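Local coordinates for putative Nitroreductase (Desulfovibrio desulfuricans subsp. desulfuricans str. G20, PDB 3E39) that binds flavin mononucleotide and, as a member of the nitroreductase family, probably works as a flavin-dependent oxidoreductase, at the interface of chains A and B. Sequence-based numbering; all coordinates share one arbitrary frame. Chains: chain A/B, Putative Nitroreductase.

The interface of chains A and B. Residues chain A 163, 167-168; chain B 48, 50-51.
The guanidinium planes of A:Arg163 and B:Arg51 stand 88° apart, with NH1 of A:Arg163 3.2 Å from NH2 of B:Arg51, so the two guanidinium groups are perpendicular and do not stack. One face of the A:Arg163 guanidinium carries the backbone O of A:Glu167, displaced toward the rim, and its edge holds the carboxylate OE1 of the same residue in plane. At the edge of the B:Arg51 guanidinium lies the backbone O of B:Gln48, and the CD2 methyl of A:Leu168 stands off one side of the plane, just beyond the rim at NH1. This patch belongs to the two-fold interface of a nitroreductase-family flavoprotein, whose members are typically intertwined homodimers; here the C-terminal segment of chain A, with helix 165-168, lies against the start of strand 50-56 of chain B.

Each guanidinium is held within its own chain, A:Arg163 by a carboxylate and B:Arg51 by backbone carbonyls. A:Arg163 grips A:Glu167 side-on: NE forms a salt bridge to OE1 at 2.9 Å, and NH2 donates to that same oxygen, fixing the guanidinium's rotation. A bend at chi3 (71°) turns the A:Arg163 guanidinium toward this carboxylate. In B:Arg51, NH1 donates in its own plane to two backbone carbonyls, B:Gln48 O at 2.9 Å and B:Cys50 O, the latter reached from above the carbonyl plane. Water 1 is shared by NH1 of A:Arg163, NH2 of B:Arg51 and B:Gln48 O, and probably softens the repulsion between the arginines.

A direct hydrogen bond across the interface runs from the backbone N of A:Arg163 to the side-chain OE1 of B:Gln48, 2.8 Å long and nearly straight (170° at H). The donor lies in the carbonyl plane on a lone pair, and the same amide packs its CD 4.0 Å from A:Arg163 CG.

The side chains of A:Leu168 and B:Arg51 cross at about a right angle, with A:Leu168 CD2 4.0 Å from B:Arg51 CZ, while the backbone O of A:Leu168 lies beside B:Arg51 CB and CD.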
# COMPACT_ATOMS: atom_id res chain seq x y z
N ARG A 163 -16.35 -3.20 5.97
CA ARG A 163 -17.58 -3.55 5.25
C ARG A 163 -17.39 -4.93 4.62
O ARG A 163 -16.27 -5.36 4.39
CB ARG A 163 -17.88 -2.52 4.16
CG ARG A 163 -18.17 -1.14 4.70
CD ARG A 163 -18.49 -0.17 3.58
NE ARG A 163 -19.80 -0.41 2.97
CZ ARG A 163 -20.24 0.20 1.87
NH1 ARG A 163 -19.49 1.09 1.24
NH2 ARG A 163 -21.44 -0.09 1.38
N GLU A 167 -20.36 -5.68 -0.35
CA GLU A 167 -20.70 -4.27 -0.47
C GLU A 167 -19.62 -3.47 -1.20
O GLU A 167 -19.86 -2.33 -1.62
CB GLU A 167 -20.92 -3.65 0.91
CG GLU A 167 -22.14 -4.22 1.64
CD GLU A 167 -22.38 -3.61 2.99
OE1 GLU A 167 -21.80 -2.54 3.31
OE2 GLU A 167 -23.13 -4.21 3.77
N LEU A 168 -18.43 -4.05 -1.32
CA LEU A 168 -17.27 -3.36 -1.92
C LEU A 168 -16.99 -3.78 -3.37
O LEU A 168 -16.20 -3.15 -4.07
CB LEU A 168 -16.05 -3.57 -1.03
CG LEU A 168 -16.17 -3.02 0.40
CD1 LEU A 168 -14.91 -3.41 1.18
CD2 LEU A 168 -16.36 -1.53 0.41
N GLN B 48 -12.97 3.53 3.93
CA GLN B 48 -12.95 2.40 3.00
C GLN B 48 -13.46 2.80 1.61
O GLN B 48 -14.53 2.35 1.19
CB GLN B 48 -13.83 1.29 3.59
CG GLN B 48 -13.41 0.85 4.97
CD GLN B 48 -14.35 -0.14 5.58
OE1 GLN B 48 -14.56 -1.23 5.03
NE2 GLN B 48 -14.91 0.20 6.76
N CYS B 50 -12.18 2.11 -1.40
CA CYS B 50 -11.88 1.22 -2.52
C CYS B 50 -13.05 0.32 -2.90
O CYS B 50 -13.80 -0.18 -2.03
CB CYS B 50 -10.65 0.36 -2.23
SG CYS B 50 -9.11 1.33 -2.09
N ARG B 51 -13.20 0.16 -4.21
CA ARG B 51 -14.18 -0.74 -4.82
C ARG B 51 -13.42 -1.63 -5.80
O ARG B 51 -12.40 -1.21 -6.41
CB ARG B 51 -15.29 0.03 -5.54
CG ARG B 51 -16.08 1.00 -4.65
CD ARG B 51 -16.91 0.30 -3.61
NE ARG B 51 -17.59 1.30 -2.78
CZ ARG B 51 -17.13 1.79 -1.64
NH1 ARG B 51 -15.99 1.35 -1.10
NH2 ARG B 51 -17.84 2.71 -0.99
O HOH W 1 -17.26 2.86 1.88